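Local coordinates for protein NegoA.19184.a (Neisseria gonorrhoeae, PDB 5UEB) that is of unknown function, a hypothetical protein of the DUF4265 family built from two antiparallel beta-sheets and two helices, at residues M9-Y17 with F39-P49; N50-A58 with F68-T79. One frame throughout, in Å; residues are numbered along the deposited sequence.

Interaction 1: residues M9-Y17 with F39-P49; sequences MKSKLTVVY and FLIQEIPLFAP. With EDO (1,2-ethanediol), chain M; EDO (1,2-ethanediol), chain N.
Leu13 and Phe39 pack where strand 10-17 passes over strand 39-41 at 81°, the axes 8.5 Å apart. Both strands belong to one strongly bent antiparallel five-stranded sheet that closes on itself, since Thr14 shares backbone hydrogen bonds with Leu66 and Phe68 of strand 65-73; this is consistent with a small five-stranded barrel, and Leu13 and Phe39 face its interior. They meet through side chains rather than as paired neighbours. This is the tight part of the contact. Leu13 CB lies over one face of the Phe39 ring, 3.9 Å from its centroid, a CH-pi contact displaced toward the rim, and CD2 reaches on to CD1 and CG of the same ring. Phe39 swings its ring away from its own backbone N (chi1 -172°), which carries CE2 to Ser11 CB, 3.7 Å off. Ile59 and Val57 of strand 56-62 close in on the same cluster.

A second packed patch forms where the loop after strand 39-41 returns to the far end of strand 10-17. Ala48 CA sits almost centrally over one face of the Tyr17 ring, 4.0 Å from the centroid, while Ala48 CB also meets Val15 CG1 at 3.8 Å. Pro49 CD and Phe47 CB approach the ring obliquely, and Glu27 fixes the loop by accepting from the backbone N atoms of Leu46, Phe47 and Ala48.

The margin near the start of the strand is looser and faces solvent. Lys10 bends at chi2 and chi3, bringing its ammonium back across the extended Gln42 side chain; Asn32 is a further partner of this nitrogen. Lys10 NZ donates to Gln42 OE1 over 2.8 Å, in the carbonyl plane and on a lone pair, with a C=O...N angle of 130°.

Interaction 2: residues N50-A58 with F68-T79; sequences NLALNDIVA and FDHLIKASGNTT
Val57 and Phe68 form the apolar centre of a beta hairpin whose strands, 56-62 and 65-73, run antiparallel. Val57 CG1 meets the edge of the Phe68 ring near its plane, 3.6 Å from CE1, and the two side chains cross at about a right angle. Leu51 CD2 adds an oblique contact to the same ring, and Leu13 and Val15 of strand 10-18 also pack on Phe68. Leu71, farther along the strand of Phe68, brings CD1 to Val57 CG1.

Farther out, two classic beta bulges interrupt the pairing. Ile72 and Lys73 both face Ile56, whose carbonyl O accepts from both backbone N atoms; Asp69 and His70 both face Ala58. His70 CG stands between its backbone N and carbonyl carbon (chi1 61°), which lays the imidazole over Ala58 CB, 3.6 Å from the ring centroid. Its rotation is fixed by ND1, which donates in the ring plane to the anti lone pair of Asp69 OD2 at 2.7 Å. The other Asp69 oxygen, OD1, forms a salt bridge with Lys10 of the second subunit.

At the polar edge, the type II turn 52-55 is clasped by the loop 74-77 that leads into strand 78-84. Asp55 OD1 accepts a nearly straight bond from Ser75 N (2.8 Å, 178°), while Asp55 OD2 accepts from Ala52 N, which comes from above the carboxylate plane. Ser75 OG accepts from Asn77 N in an ST turn, and Asn77 ND2 donates to Leu53 O from above the carbonyl plane. Water 1 bridges Leu53 N and Thr79 OG1; that hydroxyl in turn donates to Leu51 O across 2.8 Å, tilted 15° from the carbonyl plane.

Overall arrangement
Interaction 1 closes along the chain before interaction 2 opens, with Pro49 running directly into Asn50, and their centres lie 9 Å apart. Both use the five-stranded antiparallel sheet, where strands 39-41 and 56-62 are neighbours. Probable backbone hydrogen bonds join them: Phe39 N lies 2.8 Å from Val57 O, and Ile41 O lies 2.8 Å from Asn54 N. Strands 10-18 and 65-73 are hydrogen-bonded through the backbone of Thr14, which closes the sheet around a shared apolar interior. Interaction 2 then carries the chain round a corner into strand 78-84 of the four-stranded sheet, linking the two sheets of this uncharacterised protein.

Interaction 1: residues M9-Y17 with F39-P49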
loop_
_atom_site.group_PDB
_atom_site.type_symbol
_atom_site.label_atom_id
_atom_site.label_comp_id
_atom_site.label_asym_id
_atom_site.label_seq_id
_atom_site.Cartn_x
_atom_site.Cartn_y
_atom_site.Cartn_z
ATOM N N MET B 9 16.054 -5.041 22.134
ATOM C CA MET B 9 14.795 -5.444 21.496
ATOM C C MET B 9 14.934 -5.779 20.011
ATOM O O MET B 9 14.099 -5.379 19.190
ATOM C CB MET B 9 13.700 -4.405 21.746
ATOM C CG MET B 9 13.445 -4.149 23.216
ATOM S SD MET B 9 11.904 -3.265 23.460
ATOM C CE MET B 9 12.081 -2.717 25.162
ATOM N N LYS B 10 15.967 -6.531 19.639
ATOM C CA LYS B 10 16.072 -6.992 18.262
ATOM C C LYS B 10 14.923 -7.943 17.941
ATOM O O LYS B 10 14.437 -8.698 18.803
ATOM C CB LYS B 10 17.394 -7.724 18.027
ATOM C CG LYS B 10 18.644 -7.054 18.595
ATOM C CD LYS B 10 18.738 -5.568 18.282
ATOM C CE LYS B 10 18.746 -5.305 16.777
ATOM N NZ LYS B 10 19.000 -3.851 16.523
ATOM N N SER B 11 14.489 -7.913 16.685
ATOM C CA SER B 11 13.377 -8.755 16.277
ATOM C C SER B 11 13.468 -9.047 14.784
ATOM O O SER B 11 14.366 -8.567 14.075
ATOM C CB SER B 11 12.043 -8.117 16.676
ATOM O OG SER B 11 10.959 -9.020 16.501
ATOM N N LYS B 12 12.535 -9.876 14.326
ATOM C CA LYS B 12 12.390 -10.244 12.925
ATOM C C LYS B 12 10.929 -10.108 12.533
ATOM O O LYS B 12 10.020 -10.382 13.331
ATOM C CB LYS B 12 12.765 -11.715 12.694
ATOM C CG LYS B 12 14.034 -12.195 13.359
ATOM C CD LYS B 12 15.244 -11.702 12.627
ATOM C CE LYS B 12 16.472 -12.507 13.041
ATOM N NZ LYS B 12 17.706 -11.910 12.471
ATOM N N LEU B 13 10.715 -9.710 11.281
ATOM C CA LEU B 13 9.383 -9.536 10.725
ATOM C C LEU B 13 9.299 -10.287 9.405
ATOM O O LEU B 13 10.248 -10.258 8.619
ATOM C CB LEU B 13 9.220 -8.047 10.427
ATOM C CG LEU B 13 7.839 -7.544 10.100
ATOM C CD1 LEU B 13 6.953 -7.909 11.253
ATOM C CD2 LEU B 13 7.947 -6.055 9.926
ATOM N N THR B 14 8.167 -10.952 9.151
ATOM C CA THR B 14 7.892 -11.538 7.837
ATOM C C THR B 14 7.004 -10.596 7.025
ATOM O O THR B 14 5.964 -10.150 7.506
ATOM C CB THR B 14 7.214 -12.901 7.975
ATOM O OG1 THR B 14 8.100 -13.801 8.650
ATOM C CG2 THR B 14 6.859 -13.477 6.594
ATOM N N VAL B 15 7.437 -10.276 5.805
ATOM C CA VAL B 15 6.640 -9.507 4.855
ATOM C C VAL B 15 6.084 -10.482 3.828
ATOM O O VAL B 15 6.850 -11.124 3.101
ATOM C CB VAL B 15 7.485 -8.431 4.154
ATOM C CG1 VAL B 15 6.608 -7.592 3.211
ATOM C CG2 VAL B 15 8.166 -7.541 5.162
ATOM N N VAL B 16 4.760 -10.604 3.768
ATOM C CA VAL B 16 4.097 -11.384 2.726
ATOM C C VAL B 16 3.822 -10.453 1.553
ATOM O O VAL B 16 3.333 -9.330 1.741
ATOM C CB VAL B 16 2.795 -12.013 3.251
ATOM C CG1 VAL B 16 2.116 -12.833 2.158
ATOM C CG2 VAL B 16 3.074 -12.895 4.454
ATOM N N TYR B 17 4.186 -10.890 0.348
ATOM C CA TYR B 17 4.053 -10.037 -0.828
ATOM C C TYR B 17 3.822 -10.923 -2.044
ATOM O O TYR B 17 3.991 -12.143 -1.990
ATOM C CB TYR B 17 5.298 -9.140 -1.015
ATOM C CG TYR B 17 6.562 -9.915 -1.314
ATOM C CD1 TYR B 17 7.277 -10.549 -0.303
ATOM C CD2 TYR B 17 7.040 -10.020 -2.614
ATOM C CE1 TYR B 17 8.413 -11.290 -0.580
ATOM C CE2 TYR B 17 8.193 -10.754 -2.905
ATOM C CZ TYR B 17 8.876 -11.382 -1.878
ATOM O OH TYR B 17 10.002 -12.122 -2.165
ATOM N N PHE B 39 7.936 -1.357 14.417
ATOM C CA PHE B 39 9.121 -2.134 14.057
ATOM C C PHE B 39 9.997 -1.290 13.137
ATOM O O PHE B 39 9.537 -0.835 12.080
ATOM C CB PHE B 39 8.676 -3.424 13.359
ATOM C CG PHE B 39 9.775 -4.424 13.089
ATOM C CD1 PHE B 39 10.676 -4.244 12.044
ATOM C CD2 PHE B 39 9.849 -5.598 13.829
ATOM C CE1 PHE B 39 11.655 -5.201 11.779
ATOM C CE2 PHE B 39 10.832 -6.554 13.572
ATOM C CZ PHE B 39 11.737 -6.355 12.559
ATOM N N LEU B 40 11.248 -1.071 13.536
ATOM C CA LEU B 40 12.216 -0.355 12.710
ATOM C C LEU B 40 12.966 -1.364 11.847
ATOM O O LEU B 40 13.672 -2.225 12.377
ATOM C CB LEU B 40 13.198 0.407 13.603
ATOM C CG LEU B 40 14.367 1.141 12.926
ATOM C CD1 LEU B 40 13.836 2.274 12.063
ATOM C CD2 LEU B 40 15.358 1.678 13.971
ATOM N N ILE B 41 12.812 -1.263 10.522
ATOM C CA ILE B 41 13.475 -2.178 9.598
ATOM C C ILE B 41 14.949 -1.811 9.508
ATOM O O ILE B 41 15.291 -0.649 9.254
ATOM C CB ILE B 41 12.798 -2.111 8.216
ATOM C CG1 ILE B 41 11.374 -2.673 8.310
ATOM C CG2 ILE B 41 13.619 -2.876 7.174
ATOM C CD1 ILE B 41 10.546 -2.452 7.024
ATOM N N GLN B 42 15.833 -2.795 9.728
ATOM C CA GLN B 42 17.270 -2.538 9.769
ATOM C C GLN B 42 18.054 -3.325 8.722
ATOM O O GLN B 42 19.274 -3.486 8.847
ATOM C CB GLN B 42 17.798 -2.782 11.183
ATOM C CG GLN B 42 17.160 -1.832 12.192
ATOM C CD GLN B 42 17.748 -1.986 13.562
ATOM O OE1 GLN B 42 17.799 -3.091 14.104
ATOM N NE2 GLN B 42 18.211 -0.879 14.143
ATOM N N GLU B 43 17.382 -3.818 7.687
ATOM C CA GLU B 43 18.035 -4.444 6.553
ATOM C C GLU B 43 17.429 -3.863 5.290
ATOM O O GLU B 43 16.285 -3.400 5.296
ATOM C CB GLU B 43 17.782 -5.962 6.518
ATOM C CG GLU B 43 18.375 -6.736 7.671
ATOM C CD GLU B 43 18.302 -8.227 7.428
ATOM O OE1 GLU B 43 19.319 -8.814 7.010
ATOM O OE2 GLU B 43 17.213 -8.814 7.635
ATOM N N ILE B 44 18.205 -3.884 4.209
ATOM C CA ILE B 44 17.694 -3.479 2.896
ATOM C C ILE B 44 16.817 -4.606 2.359
ATOM O O ILE B 44 17.309 -5.732 2.198
ATOM C CB ILE B 44 18.852 -3.207 1.933
ATOM C CG1 ILE B 44 19.744 -2.098 2.484
ATOM C CG2 ILE B 44 18.303 -2.808 0.552
ATOM C CD1 ILE B 44 21.048 -1.960 1.734
ATOM N N PRO B 45 15.538 -4.369 2.060
ATOM C CA PRO B 45 14.696 -5.454 1.535
ATOM C C PRO B 45 15.206 -5.924 0.178
ATOM O O PRO B 45 15.493 -5.116 -0.707
ATOM C CB PRO B 45 13.310 -4.802 1.420
ATOM C CG PRO B 45 13.354 -3.639 2.409
ATOM C CD PRO B 45 14.771 -3.128 2.287
ATOM N N LEU B 46 15.333 -7.246 0.025
ATOM C CA LEU B 46 15.842 -7.812 -1.220
ATOM C C LEU B 46 14.772 -7.863 -2.298
ATOM O O LEU B 46 15.062 -7.601 -3.472
ATOM C CB LEU B 46 16.399 -9.220 -0.980
ATOM C CG LEU B 46 17.728 -9.295 -0.224
ATOM C CD1 LEU B 46 18.046 -10.758 0.100
ATOM C CD2 LEU B 46 18.836 -8.670 -1.065
ATOM N N PHE B 47 13.537 -8.222 -1.932
ATOM C CA PHE B 47 12.503 -8.514 -2.925
ATOM C C PHE B 47 11.164 -7.845 -2.637
ATOM O O PHE B 47 10.441 -7.483 -3.574
ATOM C CB PHE B 47 12.273 -10.024 -3.018
ATOM C CG PHE B 47 13.503 -10.797 -3.366
ATOM C CD1 PHE B 47 14.023 -10.747 -4.645
ATOM C CD2 PHE B 47 14.141 -11.568 -2.410
ATOM C CE1 PHE B 47 15.164 -11.454 -4.965
ATOM C CE2 PHE B 47 15.280 -12.275 -2.726
ATOM C CZ PHE B 47 15.792 -12.211 -3.998
ATOM N N ALA B 48 10.801 -7.709 -1.369
ATOM C CA ALA B 48 9.498 -7.158 -1.041
ATOM C C ALA B 48 9.436 -5.708 -1.509
ATOM O O ALA B 48 10.376 -4.939 -1.260
ATOM C CB ALA B 48 9.236 -7.237 0.462
ATOM N N PRO B 49 8.380 -5.304 -2.198
ATOM C CA PRO B 49 8.309 -3.940 -2.724
ATOM C C PRO B 49 7.799 -2.938 -1.695
ATOM O O PRO B 49 7.217 -3.290 -0.665
ATOM C CB PRO B 49 7.305 -4.075 -3.879
ATOM C CG PRO B 49 6.407 -5.193 -3.451
ATOM C CD PRO B 49 7.295 -6.166 -2.709
HETATM C C1 EDO M . 9.188 -13.694 11.629
HETATM O O1 EDO M . 7.827 -13.668 11.177
HETATM C C2 EDO M . 9.229 -14.371 12.994
HETATM O O2 EDO M . 8.497 -13.573 13.931
HETATM C C1 EDO N . 3.988 -3.148 0.849
HETATM O O1 EDO N . 3.675 -2.021 1.679
HETATM C C2 EDO N . 4.932 -4.110 1.563
HETATM O O2 EDO N . 5.250 -5.205 0.694
#

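Interaction 2: residues N50-A58 with F68-T79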
loop_
_atom_site.group_PDB
_atom_site.type_symbol
_atom_site.label_atom_id
_atom_site.label_comp_id
_atom_site.label_asym_id
_atom_site.label_seq_id
_atom_site.Cartn_x
_atom_site.Cartn_y
_atom_site.Cartn_z
ATOM N N ASN B 50 8.045 -1.662 -2.001
ATOM C CA ASN B 50 7.494 -0.518 -1.276
ATOM C C ASN B 50 8.041 -0.369 0.138
ATOM O O ASN B 50 7.387 0.240 0.990
ATOM C CB ASN B 50 5.960 -0.507 -1.288
ATOM C CG ASN B 50 5.394 -0.638 -2.690
ATOM O OD1 ASN B 50 4.595 -1.528 -2.974
ATOM N ND2 ASN B 50 5.822 0.245 -3.571
ATOM N N LEU B 51 9.228 -0.918 0.405
ATOM C CA LEU B 51 9.863 -0.851 1.717
ATOM C C LEU B 51 11.339 -0.491 1.586
ATOM O O LEU B 51 12.000 -0.837 0.601
ATOM C CB LEU B 51 9.723 -2.191 2.460
ATOM C CG LEU B 51 8.310 -2.523 2.920
ATOM C CD1 LEU B 51 8.263 -3.960 3.449
ATOM C CD2 LEU B 51 7.887 -1.546 3.998
ATOM N N ALA B 52 11.856 0.209 2.593
ATOM C CA ALA B 52 13.247 0.629 2.585
ATOM C C ALA B 52 13.846 0.507 3.977
ATOM O O ALA B 52 13.141 0.512 4.992
ATOM C CB ALA B 52 13.400 2.080 2.103
ATOM N N LEU B 53 15.170 0.400 3.989
ATOM C CA LEU B 53 15.947 0.463 5.224
ATOM C C LEU B 53 15.492 1.643 6.076
ATOM O O LEU B 53 15.309 2.760 5.576
ATOM C CB LEU B 53 17.420 0.653 4.843
ATOM C CG LEU B 53 18.441 0.823 5.973
ATOM C CD1 LEU B 53 18.565 -0.484 6.759
ATOM C CD2 LEU B 53 19.796 1.257 5.416
ATOM N N ASN B 54 15.303 1.380 7.370
ATOM C CA ASN B 54 14.945 2.371 8.379
ATOM C C ASN B 54 13.514 2.881 8.264
ATOM O O ASN B 54 13.136 3.792 9.003
ATOM C CB ASN B 54 15.990 3.485 8.528
ATOM C CG ASN B 54 17.300 2.958 9.084
ATOM O OD1 ASN B 54 17.299 2.048 9.916
ATOM N ND2 ASN B 54 18.414 3.513 8.634
ATOM N N ASP B 55 12.684 2.271 7.411
ATOM C CA ASP B 55 11.245 2.487 7.504
ATOM C C ASP B 55 10.732 1.960 8.845
ATOM O O ASP B 55 11.266 0.993 9.403
ATOM C CB ASP B 55 10.519 1.716 6.392
ATOM C CG ASP B 55 10.594 2.404 5.025
ATOM O OD1 ASP B 55 11.166 3.514 4.894
ATOM O OD2 ASP B 55 10.059 1.809 4.064
ATOM N N ILE B 56 9.681 2.599 9.362
ATOM C CA ILE B 56 8.993 2.147 10.569
ATOM C C ILE B 56 7.641 1.591 10.150
ATOM O O ILE B 56 6.886 2.257 9.433
ATOM C CB ILE B 56 8.833 3.282 11.597
ATOM C CG1 ILE B 56 10.199 3.780 12.068
ATOM C CG2 ILE B 56 8.021 2.808 12.805
ATOM C CD1 ILE B 56 10.135 5.074 12.886
ATOM N N VAL B 57 7.341 0.369 10.579
ATOM C CA VAL B 57 6.147 -0.332 10.129
ATOM C C VAL B 57 5.382 -0.867 11.328
ATOM O O VAL B 57 5.952 -1.130 12.395
ATOM C CB VAL B 57 6.465 -1.474 9.134
ATOM C CG1 VAL B 57 7.190 -0.935 7.894
ATOM C CG2 VAL B 57 7.281 -2.571 9.823
ATOM N N ALA B 58 4.076 -1.005 11.150
ATOM C CA ALA B 58 3.204 -1.661 12.110
ATOM C C ALA B 58 3.165 -3.155 11.826
ATOM O O ALA B 58 3.307 -3.594 10.681
ATOM C CB ALA B 58 1.790 -1.093 12.026
ATOM N N PHE B 68 4.523 -8.042 8.828
ATOM C CA PHE B 68 4.285 -6.672 8.391
ATOM C C PHE B 68 2.790 -6.454 8.209
ATOM O O PHE B 68 2.103 -7.279 7.599
ATOM C CB PHE B 68 4.988 -6.446 7.048
ATOM C CG PHE B 68 4.561 -5.178 6.341
ATOM C CD1 PHE B 68 5.123 -3.956 6.686
ATOM C CD2 PHE B 68 3.612 -5.213 5.335
ATOM C CE1 PHE B 68 4.734 -2.793 6.044
ATOM C CE2 PHE B 68 3.211 -4.050 4.686
ATOM C CZ PHE B 68 3.787 -2.835 5.039
ATOM N N ASP B 69 2.282 -5.330 8.709
ATOM C CA ASP B 69 0.896 -4.961 8.450
ATOM C C ASP B 69 0.751 -3.735 7.564
ATOM O O ASP B 69 0.054 -3.793 6.544
ATOM C CB ASP B 69 0.103 -4.754 9.745
ATOM C CG ASP B 69 -1.386 -4.673 9.476
ATOM O OD1 ASP B 69 -2.017 -5.736 9.315
ATOM O OD2 ASP B 69 -1.915 -3.556 9.371
ATOM N N HIS B 70 1.363 -2.611 7.941
ATOM C CA HIS B 70 1.302 -1.406 7.123
ATOM C C HIS B 70 2.443 -0.476 7.508
ATOM O O HIS B 70 3.051 -0.610 8.573
ATOM C CB HIS B 70 -0.063 -0.699 7.235
ATOM C CG HIS B 70 -0.411 -0.235 8.619
ATOM N ND1 HIS B 70 -1.046 -1.043 9.539
ATOM C CD2 HIS B 70 -0.250 0.968 9.222
ATOM C CE1 HIS B 70 -1.246 -0.363 10.655
ATOM N NE2 HIS B 70 -0.772 0.860 10.490
ATOM N N LEU B 71 2.735 0.460 6.609
ATOM C CA LEU B 71 3.780 1.451 6.835
ATOM C C LEU B 71 3.304 2.492 7.844
ATOM O O LEU B 71 2.165 2.965 7.778
ATOM C CB LEU B 71 4.110 2.131 5.498
ATOM C CG LEU B 71 5.204 3.201 5.506
ATOM C CD1 LEU B 71 6.554 2.589 5.816
ATOM C CD2 LEU B 71 5.231 3.933 4.155
ATOM N N ILE B 72 4.175 2.825 8.796
ATOM C CA ILE B 72 3.926 3.908 9.747
ATOM C C ILE B 72 4.635 5.188 9.332
ATOM O O ILE B 72 4.024 6.256 9.285
ATOM C CB ILE B 72 4.313 3.488 11.183
ATOM C CG1 ILE B 72 3.319 2.455 11.726
ATOM C CG2 ILE B 72 4.370 4.714 12.107
ATOM C CD1 ILE B 72 1.933 3.003 12.027
ATOM N N LYS B 73 5.933 5.102 9.040
ATOM C CA LYS B 73 6.697 6.285 8.645
ATOM C C LYS B 73 7.794 5.857 7.682
ATOM O O LYS B 73 8.690 5.092 8.050
ATOM C CB LYS B 73 7.295 6.981 9.873
ATOM C CG LYS B 73 8.100 8.235 9.540
ATOM C CD LYS B 73 8.645 8.890 10.809
ATOM C CE LYS B 73 9.371 10.188 10.491
ATOM N NZ LYS B 73 10.022 10.764 11.701
ATOM N N ALA B 74 7.727 6.347 6.448
ATOM C CA ALA B 74 8.801 6.082 5.505
ATOM C C ALA B 74 10.062 6.830 5.920
ATOM O O ALA B 74 10.008 7.971 6.395
ATOM C CB ALA B 74 8.381 6.519 4.098
ATOM N N SER B 75 11.210 6.173 5.741
ATOM C CA SER B 75 12.487 6.823 6.012
ATOM C C SER B 75 12.835 7.878 4.974
ATOM O O SER B 75 13.610 8.792 5.278
ATOM C CB SER B 75 13.607 5.783 6.022
ATOM O OG SER B 75 13.698 5.152 4.749
ATOM N N GLY B 76 12.285 7.778 3.766
ATOM C CA GLY B 76 12.747 8.581 2.659
ATOM C C GLY B 76 13.838 7.938 1.833
ATOM O O GLY B 76 14.205 8.488 0.781
ATOM N N ASN B 77 14.369 6.799 2.275
ATOM C CA ASN B 77 15.339 6.057 1.490
ATOM C C ASN B 77 14.654 5.417 0.287
ATOM O O ASN B 77 13.447 5.167 0.289
ATOM C CB ASN B 77 15.971 4.950 2.329
ATOM C CG ASN B 77 16.946 5.481 3.366
ATOM O OD1 ASN B 77 17.655 6.457 3.123
ATOM N ND2 ASN B 77 17.007 4.829 4.512
ATOM N N THR B 78 15.452 5.153 -0.749
ATOM C CA THR B 78 15.018 4.477 -1.966
ATOM C C THR B 78 15.661 3.096 -2.019
ATOM O O THR B 78 16.821 2.938 -1.633
ATOM C CB THR B 78 15.492 5.305 -3.171
ATOM O OG1 THR B 78 14.744 6.526 -3.234
ATOM C CG2 THR B 78 15.336 4.554 -4.485
ATOM N N THR B 79 14.904 2.091 -2.474
ATOM C CA THR B 79 15.402 0.728 -2.664
ATOM C C THR B 79 15.358 0.384 -4.148
ATOM O O THR B 79 14.292 0.456 -4.765
ATOM C CB THR B 79 14.539 -0.275 -1.896
ATOM O OG1 THR B 79 14.413 0.133 -0.530
ATOM C CG2 THR B 79 15.154 -1.693 -1.953
HETATM O O HOH W 1 16.462 0.236 1.396
HETATM O O HOH W 2 11.254 5.960 9.133
HETATM O O HOH W 3 18.673 5.703 6.723
HETATM O O HOH W 4 11.372 5.379 2.227
#